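Local coordinates for protein cytosolic IMP-GMP specific 5'-nucleotidase (Legionella pneumophila subsp. pneumophila, PDB 4OHF) that probably hydrolyses nucleoside 5'-monophosphates, IMP and GMP in particular, in a magnesium-containing site of the HAD type, at residues 22-26 / 27-31; 186-189 / 190-193; 213-216 / 217-221. All coordinates share one frame; numbering follows the deposited sequence.

Overall arrangement
From the N terminus, the chain meets contact 1 first, just after strand 19-22 of the central sheet, then contact 2 at the start of helix 189-200, and last contact 3 in helix 213-224. The three follow in series, neither nesting nor crossing, and each closes only a local turn or cap between adjoining segments. Contact 1 is the hub. Strand 30-31 pairs with strand 185-186, which leads into contact 2, and the salt bridge between Arg-30 and Glu-188 reinforces this junction. The hydroxyls of Tyr-31 and Tyr-215 link contacts 1 and 3, where Leu-219 packs against Asp-25 and Tyr-31. Contacts 2 and 3 do not touch, their nearest atoms being about 6 Å apart; each touches contact 1 instead.

Contact 1: residues 22-26 / 27-31; sequences LDMDH and TLIRY. With MG (magnesium ion), chain J; PO4 (phosphate ion), chain H.
Tyr-31 presents CD2 to one face of the His-26 imidazole, 3.6 Å above its plane and offset toward the rim; the ring planes meet obliquely, at 35°. Phe-36 meets His-26 edge-to-face. At the edge of the phenol, in its plane, Asp-25 OD1 accepts a hydrogen bond from Tyr-31 OH (2.5 Å), and that hydroxyl is also hydrogen-bonded to Tyr-215 OH. Asp-25 OD2 is hydrogen-bonded to Ser-211 OG, and the Asp-25 backbone O binds magnesium at 2.1 Å. Asp-23, with CG anti to its backbone N (chi1 164°), grips the same ion through OD1 (2.2 Å) and OD2 (2.5 Å); Asp-303, a water and a phosphate ion, probably from the crystallisation liquor, complete the site. Phosphate O3 accepts from Asp-25 N at 2.7 Å. Thr-27 OG1 is hydrogen-bonded to Asp-303 OD1, tying the turn to another metal ligand. Met-24 O accepts from both Thr-27 N and Ile-29 N, the latter closing the wide pi-type turn. DMDHT fits the DxDxT motif of HAD enzymes, and the helical turn beginning within it is consistent with their squiggle. The turn follows strand 19-22, which lies between strands 204-208 and 298-302, and leads into strand 30-31, with helix 213-224 packed against Met-24, Ile-29 and Tyr-31.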
ATOM      1  N   LEU B  22      -4.989  25.267 -21.889  1.00 38.67           N
ATOM      2  CA  LEU B  22      -5.443  24.345 -22.921  1.00 38.46           C
ATOM      3  C   LEU B  22      -4.427  23.298 -23.318  1.00 38.27           C
ATOM      4  O   LEU B  22      -3.269  23.606 -23.580  1.00 40.16           O
ATOM      5  CB  LEU B  22      -5.851  25.106 -24.189  1.00 36.37           C
ATOM      6  CG  LEU B  22      -6.951  26.166 -24.081  1.00 38.00           C
ATOM      7  CD1 LEU B  22      -7.079  26.922 -25.413  1.00 34.20           C
ATOM      8  CD2 LEU B  22      -8.264  25.501 -23.699  1.00 33.93           C
ATOM      9  N   ASP B  23      -4.890  22.058 -23.360  1.00 38.75           N
ATOM     10  CA  ASP B  23      -4.105  20.918 -23.803  1.00 38.37           C
ATOM     11  C   ASP B  23      -4.051  21.163 -25.315  1.00 37.46           C
ATOM     12  O   ASP B  23      -5.027  21.623 -25.886  1.00 37.76           O
ATOM     13  CB  ASP B  23      -4.895  19.649 -23.460  1.00 42.42           C
ATOM     14  CG  ASP B  23      -4.397  18.414 -24.178  1.00 44.09           C
ATOM     15  OD1 ASP B  23      -4.453  18.363 -25.421  1.00 46.85           O
ATOM     16  OD2 ASP B  23      -3.963  17.476 -23.487  1.00 47.02           O
ATOM     17  N   MET B  24      -2.933  20.883 -25.973  1.00 37.65           N
ATOM     18  CA  MET B  24      -2.861  21.131 -27.416  1.00 36.97           C
ATOM     19  C   MET B  24      -3.373  20.007 -28.323  1.00 37.11           C
ATOM     20  O   MET B  24      -4.402  20.159 -28.984  1.00 38.42           O
ATOM     21  CB  MET B  24      -1.438  21.497 -27.839  1.00 34.42           C
ATOM     22  CG  MET B  24      -1.303  21.680 -29.331  1.00 36.41           C
ATOM     23  SD  MET B  24       0.361  22.129 -29.917  1.00 42.97           S
ATOM     24  CE  MET B  24       1.214  20.573 -29.794  1.00 39.51           C
ATOM     25  N   ASP B  25      -2.661  18.888 -28.373  1.00 36.79           N
ATOM     26  CA  ASP B  25      -3.072  17.789 -29.232  1.00 38.29           C
ATOM     27  C   ASP B  25      -4.377  17.133 -28.794  1.00 38.05           C
ATOM     28  O   ASP B  25      -4.438  16.491 -27.756  1.00 39.33           O
ATOM     29  CB  ASP B  25      -1.950  16.750 -29.327  1.00 41.27           C
ATOM     30  CG  ASP B  25      -0.706  17.294 -30.027  1.00 43.82           C
ATOM     31  OD1 ASP B  25      -0.784  17.663 -31.220  1.00 45.26           O
ATOM     32  OD2 ASP B  25       0.356  17.362 -29.377  1.00 45.35           O
ATOM     33  N   HIS B  26      -5.418  17.329 -29.601  1.00 37.14           N
ATOM     34  CA  HIS B  26      -6.772  16.794 -29.393  1.00 36.12           C
ATOM     35  C   HIS B  26      -7.715  17.688 -28.597  1.00 36.92           C
ATOM     36  O   HIS B  26      -8.898  17.371 -28.476  1.00 37.76           O
ATOM     37  CB  HIS B  26      -6.747  15.392 -28.776  1.00 34.89           C
ATOM     38  CG  HIS B  26      -5.995  14.391 -29.593  1.00 38.06           C
ATOM     39  ND1 HIS B  26      -4.697  14.017 -29.310  1.00 40.03           N
ATOM     40  CD2 HIS B  26      -6.337  13.725 -30.723  1.00 39.93           C
ATOM     41  CE1 HIS B  26      -4.271  13.169 -30.230  1.00 38.39           C
ATOM     42  NE2 HIS B  26      -5.247  12.973 -31.098  1.00 38.15           N
ATOM     43  N   THR B  27      -7.217  18.794 -28.046  1.00 35.49           N
ATOM     44  CA  THR B  27      -8.111  19.699 -27.332  1.00 35.05           C
ATOM     45  C   THR B  27      -8.176  20.979 -28.154  1.00 36.05           C
ATOM     46  O   THR B  27      -9.170  21.222 -28.836  1.00 36.61           O
ATOM     47  CB  THR B  27      -7.633  19.995 -25.888  1.00 34.88           C
ATOM     48  OG1 THR B  27      -7.649  18.787 -25.125  1.00 29.69           O
ATOM     49  CG2 THR B  27      -8.558  21.002 -25.212  1.00 29.99           C
ATOM     50  N   LEU B  28      -7.114  21.780 -28.112  1.00 37.20           N
ATOM     51  CA  LEU B  28      -7.057  23.029 -28.877  1.00 38.56           C
ATOM     52  C   LEU B  28      -6.971  22.766 -30.370  1.00 40.37           C
ATOM     53  O   LEU B  28      -7.569  23.487 -31.164  1.00 40.71           O
ATOM     54  CB  LEU B  28      -5.847  23.869 -28.467  1.00 37.52           C
ATOM     55  CG  LEU B  28      -5.521  25.092 -29.329  1.00 37.49           C
ATOM     56  CD1 LEU B  28      -6.690  26.079 -29.361  1.00 37.28           C
ATOM     57  CD2 LEU B  28      -4.284  25.754 -28.758  1.00 38.31           C
ATOM     58  N   ILE B  29      -6.200  21.752 -30.751  1.00 40.30           N
ATOM     59  CA  ILE B  29      -6.047  21.395 -32.154  1.00 41.16           C
ATOM     60  C   ILE B  29      -6.728  20.055 -32.425  1.00 41.62           C
ATOM     61  O   ILE B  29      -6.368  19.034 -31.848  1.00 41.31           O
ATOM     62  CB  ILE B  29      -4.562  21.325 -32.517  1.00 41.68           C
ATOM     63  CG1 ILE B  29      -3.984  22.740 -32.474  1.00 43.34           C
ATOM     64  CG2 ILE B  29      -4.371  20.705 -33.890  1.00 40.13           C
ATOM     65  CD1 ILE B  29      -2.488  22.809 -32.704  1.00 46.37           C
ATOM     66  N   ARG B  30      -7.719  20.056 -33.306  1.00 42.80           N
ATOM     67  CA  ARG B  30      -8.448  18.820 -33.598  1.00 45.60           C
ATOM     68  C   ARG B  30      -7.771  17.883 -34.606  1.00 45.19           C
ATOM     69  O   ARG B  30      -7.155  18.318 -35.581  1.00 43.29           O
ATOM     70  CB  ARG B  30      -9.872  19.154 -34.060  1.00 46.88           C
ATOM     71  CG  ARG B  30     -10.963  18.662 -33.113  1.00 50.20           C
ATOM     72  CD  ARG B  30     -11.936  19.751 -32.716  1.00 48.96           C
ATOM     73  NE  ARG B  30     -12.630  20.348 -33.860  1.00 53.06           N
ATOM     74  CZ  ARG B  30     -13.430  19.698 -34.703  1.00 51.88           C
ATOM     75  NH1 ARG B  30     -13.659  18.401 -34.549  1.00 51.19           N
ATOM     76  NH2 ARG B  30     -13.997  20.356 -35.708  1.00 52.48           N
ATOM     77  N   TYR B  31      -7.880  16.586 -34.340  1.00 45.99           N
ATOM     78  CA  TYR B  31      -7.316  15.560 -35.207  1.00 46.04           C
ATOM     79  C   TYR B  31      -8.408  14.656 -35.741  1.00 45.82           C
ATOM     80  O   TYR B  31      -9.444  14.466 -35.106  1.00 45.52           O
ATOM     81  CB  TYR B  31      -6.319  14.679 -34.445  1.00 46.42           C
ATOM     82  CG  TYR B  31      -4.958  15.293 -34.216  1.00 46.54           C
ATOM     83  CD1 TYR B  31      -3.919  15.081 -35.118  1.00 46.59           C
ATOM     84  CD2 TYR B  31      -4.699  16.056 -33.078  1.00 45.55           C
ATOM     85  CE1 TYR B  31      -2.653  15.610 -34.893  1.00 46.61           C
ATOM     86  CE2 TYR B  31      -3.443  16.588 -32.847  1.00 46.57           C
ATOM     87  CZ  TYR B  31      -2.423  16.361 -33.760  1.00 46.90           C
ATOM     88  OH  TYR B  31      -1.174  16.894 -33.544  1.00 47.23           O
TER
HETATM   89 MG    MG J 503      -4.277  16.179 -25.644  1.00 44.78          MG
HETATM   90  P   PO4 H 501      -0.841  17.306 -25.650  1.00 42.93           P
HETATM   91  O1  PO4 H 501       0.210  16.512 -26.342  1.00 41.46           O
HETATM   92  O2  PO4 H 501      -2.148  16.627 -25.769  1.00 42.08           O
HETATM   93  O3  PO4 H 501      -0.930  18.656 -26.269  1.00 38.19           O
HETATM   94  O4  PO4 H 501      -0.497  17.426 -24.211  1.00 45.64           O
HETATM   95  O   HOH W   1      -3.272  14.409 -25.211  1.00 61.37           O

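Contact 2: residues 186-189 / 190-193; sequences IREK and EVVE
Glu-188 and Val-191 form the close-packed part of this helix start. The glutamate chain is extended beyond CG and crosses the valine at about a right angle, laying its carboxylate beside the methyl group: Glu-188 OE2 lies 3.7 Å from Val-191 CG2. The backbone draws the same two residues together, since Val-191 N donates to Glu-188 O at 3.2 Å. The next carbonyl, Lys-189 O, accepts from Glu-193 N at 3.1 Å, the regular i to i+4 bond of the first full turn of helix 189-200. Val-191 and Val-192 are buried, Val-191 against Leu-28 and Val-192 against Leu-228.

The other side is looser. Lys-189, Glu-190 and Glu-193 remain partly exposed, although Ile-366 of a second subunit packs on all three. Bends at chi3 and chi4 carry the lysine amino group back over Glu-190, yet Lys-189 NZ stays 3.7 Å from Glu-190 OE2, a long salt bridge. Glu-193, bent at chi2, brings OE2 alongside the lysine's aliphatic chain, 3.7 Å from Lys-189 CG, while its charge does not contact the ammonium.

Glu-190 is likewise bent at chi2 (62°), which folds its carboxylate back toward the preceding residues and puts Glu-190 OE1 4.0 Å from Glu-188 OE1. Two like charges are therefore close, with carboxylate planes 33° apart. Glu-188 OE2 is paired with Arg-30 NE in a salt bridge, and Glu-188 OE1 is hydrogen-bonded to Ser-435 OG; these, with the long Lys-189 bridge, probably ease the repulsion, and acidic groups at a helix N terminus would also be favoured by the helix dipole.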
ATOM      1  N   ILE B 186      -7.564  18.729 -38.217  1.00 46.23           N
ATOM      2  CA  ILE B 186      -8.742  19.430 -38.690  1.00 47.04           C
ATOM      3  C   ILE B 186      -8.658  20.893 -38.279  1.00 48.60           C
ATOM      4  O   ILE B 186      -8.362  21.209 -37.130  1.00 48.08           O
ATOM      5  CB  ILE B 186     -10.030  18.824 -38.077  1.00 47.15           C
ATOM      6  CG1 ILE B 186     -10.197  17.378 -38.511  1.00 47.88           C
ATOM      7  CG2 ILE B 186     -11.241  19.604 -38.517  1.00 46.70           C
ATOM      8  CD1 ILE B 186     -11.347  16.678 -37.832  1.00 46.41           C
ATOM      9  N   ARG B 187      -8.914  21.783 -39.226  1.00 51.06           N
ATOM     10  CA  ARG B 187      -8.894  23.216 -38.962  1.00 53.82           C
ATOM     11  C   ARG B 187     -10.314  23.697 -38.692  1.00 55.13           C
ATOM     12  O   ARG B 187     -11.278  23.164 -39.235  1.00 56.56           O
ATOM     13  CB  ARG B 187      -8.309  23.953 -40.158  1.00 56.04           C
ATOM     14  CG  ARG B 187      -6.806  23.771 -40.310  1.00 57.98           C
ATOM     15  CD  ARG B 187      -6.368  24.010 -41.746  1.00 61.01           C
ATOM     16  NE  ARG B 187      -5.066  24.665 -41.817  1.00 60.81           N
ATOM     17  CZ  ARG B 187      -4.417  24.908 -42.949  1.00 61.48           C
ATOM     18  NH1 ARG B 187      -4.950  24.541 -44.112  1.00 61.05           N
ATOM     19  NH2 ARG B 187      -3.243  25.528 -42.918  1.00 59.63           N
ATOM     20  N   GLU B 188     -10.451  24.703 -37.845  1.00 56.91           N
ATOM     21  CA  GLU B 188     -11.772  25.206 -37.504  1.00 57.67           C
ATOM     22  C   GLU B 188     -11.706  26.676 -37.139  1.00 57.61           C
ATOM     23  O   GLU B 188     -11.152  27.036 -36.102  1.00 58.97           O
ATOM     24  CB  GLU B 188     -12.352  24.395 -36.329  1.00 57.18           C
ATOM     25  CG  GLU B 188     -13.654  24.951 -35.738  1.00 58.74           C
ATOM     26  CD  GLU B 188     -14.151  24.163 -34.523  1.00 59.54           C
ATOM     27  OE1 GLU B 188     -15.172  24.572 -33.926  1.00 59.95           O
ATOM     28  OE2 GLU B 188     -13.530  23.138 -34.167  1.00 57.14           O
ATOM     29  N   LYS B 189     -12.271  27.519 -37.994  1.00 56.70           N
ATOM     30  CA  LYS B 189     -12.293  28.956 -37.753  1.00 56.80           C
ATOM     31  C   LYS B 189     -12.835  29.305 -36.369  1.00 54.64           C
ATOM     32  O   LYS B 189     -12.266  30.128 -35.659  1.00 54.73           O
ATOM     33  CB  LYS B 189     -13.140  29.659 -38.824  1.00 58.49           C
ATOM     34  CG  LYS B 189     -13.336  31.154 -38.580  1.00 63.16           C
ATOM     35  CD  LYS B 189     -13.881  31.912 -39.801  1.00 65.17           C
ATOM     36  CE  LYS B 189     -15.291  31.464 -40.206  1.00 67.13           C
ATOM     37  NZ  LYS B 189     -15.339  30.065 -40.728  1.00 66.96           N
ATOM     38  N   GLU B 190     -13.927  28.669 -35.984  1.00 53.30           N
ATOM     39  CA  GLU B 190     -14.541  28.939 -34.693  1.00 54.20           C
ATOM     40  C   GLU B 190     -13.563  28.960 -33.509  1.00 53.29           C
ATOM     41  O   GLU B 190     -13.682  29.803 -32.619  1.00 53.07           O
ATOM     42  CB  GLU B 190     -15.658  27.926 -34.427  1.00 56.80           C
ATOM     43  CG  GLU B 190     -16.873  28.008 -35.373  1.00 59.40           C
ATOM     44  CD  GLU B 190     -16.537  27.740 -36.854  1.00 62.97           C
ATOM     45  OE1 GLU B 190     -15.869  26.729 -37.175  1.00 61.17           O
ATOM     46  OE2 GLU B 190     -16.961  28.547 -37.711  1.00 65.23           O
ATOM     47  N   VAL B 191     -12.600  28.041 -33.489  1.00 51.16           N
ATOM     48  CA  VAL B 191     -11.638  27.985 -32.392  1.00 49.46           C
ATOM     49  C   VAL B 191     -10.943  29.324 -32.224  1.00 49.33           C
ATOM     50  O   VAL B 191     -10.889  29.860 -31.121  1.00 48.56           O
ATOM     51  CB  VAL B 191     -10.556  26.888 -32.611  1.00 49.13           C
ATOM     52  CG1 VAL B 191      -9.447  27.039 -31.587  1.00 46.28           C
ATOM     53  CG2 VAL B 191     -11.172  25.512 -32.493  1.00 45.45           C
ATOM     54  N   VAL B 192     -10.411  29.857 -33.322  1.00 49.33           N
ATOM     55  CA  VAL B 192      -9.722  31.140 -33.285  1.00 48.85           C
ATOM     56  C   VAL B 192     -10.661  32.264 -32.861  1.00 49.05           C
ATOM     57  O   VAL B 192     -10.318  33.076 -31.998  1.00 48.17           O
ATOM     58  CB  VAL B 192      -9.079  31.463 -34.653  1.00 48.26           C
ATOM     59  CG1 VAL B 192      -8.663  32.921 -34.719  1.00 47.72           C
ATOM     60  CG2 VAL B 192      -7.847  30.588 -34.847  1.00 48.33           C
ATOM     61  N   GLU B 193     -11.846  32.315 -33.453  1.00 48.90           N
ATOM     62  CA  GLU B 193     -12.797  33.352 -33.073  1.00 51.01           C
ATOM     63  C   GLU B 193     -13.089  33.223 -31.583  1.00 49.61           C
ATOM     64  O   GLU B 193     -13.152  34.223 -30.857  1.00 50.12           O
ATOM     65  CB  GLU B 193     -14.105  33.227 -33.862  1.00 54.02           C
ATOM     66  CG  GLU B 193     -13.973  33.363 -35.376  1.00 62.06           C
ATOM     67  CD  GLU B 193     -12.965  34.443 -35.804  1.00 68.14           C
ATOM     68  OE1 GLU B 193     -12.996  35.568 -35.234  1.00 69.73           O
ATOM     69  OE2 GLU B 193     -12.143  34.163 -36.720  1.00 69.11           O
TER

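Contact 3: residues 213-216 / 217-221; sequences YSYS and KLLLD
Tyr-213 and Lys-217, one helical turn apart, open the contact. Tyr-213 O accepts from Lys-217 N at 2.8 Å, and the phenol lies over the lysine's aliphatic part: Lys-217 CB sits above one ring face, offset toward the rim. With CG anti to the backbone N (chi1 -160°), the lysine lays CG and CD alongside the phenol before bending at chi3, and Lys-217 CD comes nearest Tyr-213 OH, at 3.2 Å. That hydroxyl also makes a weak hydrogen bond to Pro-262 O. Ser-214 faces outward; only its backbone comes near the following turn, its O lying 3.6 Å from Leu-218 N. Tyr-215 lies beside Leu-219, the two side chains pointing the same way, with Tyr-215 CE2 4.2 Å from Leu-219 CD2. The Tyr-215 hydroxyl is held by that of Tyr-31, while Lys-174 makes a cation-pi contact with the ring. The Tyr-215 carbonyl O receives Leu-219 N at 3.1 Å. Ser-216 OG is hydrogen-bonded to the backbone O of Glu-212, the residue just before the helix, and Ser-216 O accepts from Leu-220 N at 2.9 Å.

Helix 213-224 is the crossover of a beta-alpha-beta unit between strands 204-208 and 240-243. Ser-216, Leu-219 and Leu-220 rest on helix 24-28, which bears the metal ligand Asp-25. Tyr-215, Leu-218 and Leu-219 all meet helix 172-178, and the two leucines also helix 181-184.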
ATOM      1  N   TYR B 213       8.320  21.983 -28.266  1.00 47.12           N
ATOM      2  CA  TYR B 213       8.074  23.257 -28.923  1.00 46.64           C
ATOM      3  C   TYR B 213       8.217  23.278 -30.438  1.00 46.68           C
ATOM      4  O   TYR B 213       7.390  23.871 -31.132  1.00 46.59           O
ATOM      5  CB  TYR B 213       8.962  24.334 -28.307  1.00 46.02           C
ATOM      6  CG  TYR B 213       8.721  25.724 -28.866  1.00 48.24           C
ATOM      7  CD1 TYR B 213       7.460  26.324 -28.795  1.00 46.61           C
ATOM      8  CD2 TYR B 213       9.761  26.447 -29.443  1.00 47.43           C
ATOM      9  CE1 TYR B 213       7.248  27.594 -29.282  1.00 49.58           C
ATOM     10  CE2 TYR B 213       9.557  27.725 -29.936  1.00 49.41           C
ATOM     11  CZ  TYR B 213       8.307  28.292 -29.858  1.00 50.65           C
ATOM     12  OH  TYR B 213       8.109  29.536 -30.411  1.00 54.91           O
ATOM     13  N   SER B 214       9.263  22.651 -30.960  1.00 46.79           N
ATOM     14  CA  SER B 214       9.466  22.643 -32.406  1.00 48.22           C
ATOM     15  C   SER B 214       8.211  22.135 -33.122  1.00 47.62           C
ATOM     16  O   SER B 214       7.820  22.660 -34.165  1.00 46.50           O
ATOM     17  CB  SER B 214      10.676  21.773 -32.772  1.00 49.21           C
ATOM     18  OG  SER B 214      10.480  20.412 -32.407  1.00 53.98           O
ATOM     19  N   TYR B 215       7.574  21.125 -32.537  1.00 48.15           N
ATOM     20  CA  TYR B 215       6.365  20.531 -33.101  1.00 47.69           C
ATOM     21  C   TYR B 215       5.138  21.404 -32.854  1.00 46.28           C
ATOM     22  O   TYR B 215       4.279  21.525 -33.723  1.00 46.30           O
ATOM     23  CB  TYR B 215       6.143  19.142 -32.497  1.00 48.07           C
ATOM     24  CG  TYR B 215       4.878  18.455 -32.949  1.00 50.05           C
ATOM     25  CD1 TYR B 215       4.795  17.841 -34.194  1.00 48.74           C
ATOM     26  CD2 TYR B 215       3.762  18.414 -32.119  1.00 50.11           C
ATOM     27  CE1 TYR B 215       3.630  17.196 -34.598  1.00 50.10           C
ATOM     28  CE2 TYR B 215       2.595  17.775 -32.515  1.00 51.94           C
ATOM     29  CZ  TYR B 215       2.534  17.166 -33.757  1.00 51.81           C
ATOM     30  OH  TYR B 215       1.369  16.538 -34.151  1.00 50.86           O
ATOM     31  N   SER B 216       5.063  22.014 -31.677  1.00 44.35           N
ATOM     32  CA  SER B 216       3.931  22.866 -31.336  1.00 45.37           C
ATOM     33  C   SER B 216       3.894  24.131 -32.155  1.00 46.27           C
ATOM     34  O   SER B 216       2.824  24.632 -32.484  1.00 47.07           O
ATOM     35  CB  SER B 216       3.971  23.259 -29.860  1.00 43.30           C
ATOM     36  OG  SER B 216       4.034  22.108 -29.050  1.00 46.96           O
ATOM     37  N   LYS B 217       5.067  24.663 -32.467  1.00 49.04           N
ATOM     38  CA  LYS B 217       5.156  25.892 -33.245  1.00 51.55           C
ATOM     39  C   LYS B 217       4.618  25.654 -34.644  1.00 51.56           C
ATOM     40  O   LYS B 217       3.924  26.504 -35.199  1.00 52.33           O
ATOM     41  CB  LYS B 217       6.613  26.379 -33.306  1.00 53.15           C
ATOM     42  CG  LYS B 217       6.746  27.851 -33.666  1.00 57.50           C
ATOM     43  CD  LYS B 217       8.158  28.392 -33.450  1.00 60.47           C
ATOM     44  CE  LYS B 217       9.142  27.829 -34.463  1.00 62.57           C
ATOM     45  NZ  LYS B 217      10.480  28.482 -34.359  1.00 63.01           N
ATOM     46  N   LEU B 218       4.933  24.484 -35.197  1.00 51.96           N
ATOM     47  CA  LEU B 218       4.485  24.098 -36.533  1.00 52.87           C
ATOM     48  C   LEU B 218       2.966  23.918 -36.564  1.00 53.67           C
ATOM     49  O   LEU B 218       2.252  24.566 -37.342  1.00 52.86           O
ATOM     50  CB  LEU B 218       5.124  22.780 -36.921  1.00 52.91           C
ATOM     51  CG  LEU B 218       5.428  22.524 -38.389  1.00 57.35           C
ATOM     52  CD1 LEU B 218       5.592  21.019 -38.540  1.00 59.54           C
ATOM     53  CD2 LEU B 218       4.344  23.047 -39.310  1.00 55.45           C
ATOM     54  N   LEU B 219       2.480  23.029 -35.703  1.00 53.45           N
ATOM     55  CA  LEU B 219       1.065  22.717 -35.631  1.00 53.56           C
ATOM     56  C   LEU B 219       0.167  23.907 -35.276  1.00 52.82           C
ATOM     57  O   LEU B 219      -0.909  24.077 -35.852  1.00 51.01           O
ATOM     58  CB  LEU B 219       0.845  21.592 -34.626  1.00 54.99           C
ATOM     59  CG  LEU B 219      -0.439  20.792 -34.843  1.00 56.87           C
ATOM     60  CD1 LEU B 219      -0.249  19.839 -36.014  1.00 56.61           C
ATOM     61  CD2 LEU B 219      -0.767  20.011 -33.585  1.00 60.63           C
ATOM     62  N   LEU B 220       0.597  24.729 -34.326  1.00 51.77           N
ATOM     63  CA  LEU B 220      -0.203  25.879 -33.934  1.00 52.26           C
ATOM     64  C   LEU B 220      -0.335  26.836 -35.098  1.00 53.36           C
ATOM     65  O   LEU B 220      -1.411  27.375 -35.354  1.00 54.25           O
ATOM     66  CB  LEU B 220       0.419  26.594 -32.735  1.00 51.95           C
ATOM     67  CG  LEU B 220       0.233  25.889 -31.388  1.00 51.56           C
ATOM     68  CD1 LEU B 220       1.006  26.615 -30.301  1.00 51.51           C
ATOM     69  CD2 LEU B 220      -1.236  25.843 -31.046  1.00 49.90           C
ATOM     70  N   ASP B 221       0.769  27.040 -35.803  1.00 54.36           N
ATOM     71  CA  ASP B 221       0.801  27.907 -36.972  1.00 53.65           C
ATOM     72  C   ASP B 221      -0.130  27.338 -38.039  1.00 51.77           C
ATOM     73  O   ASP B 221      -1.027  28.023 -38.503  1.00 52.04           O
ATOM     74  CB  ASP B 221       2.229  27.968 -37.509  1.00 58.07           C
ATOM     75  CG  ASP B 221       2.443  29.092 -38.504  1.00 60.23           C
ATOM     76  OD1 ASP B 221       3.577  29.216 -39.003  1.00 61.12           O
ATOM     77  OD2 ASP B 221       1.497  29.852 -38.786  1.00 62.93           O
TER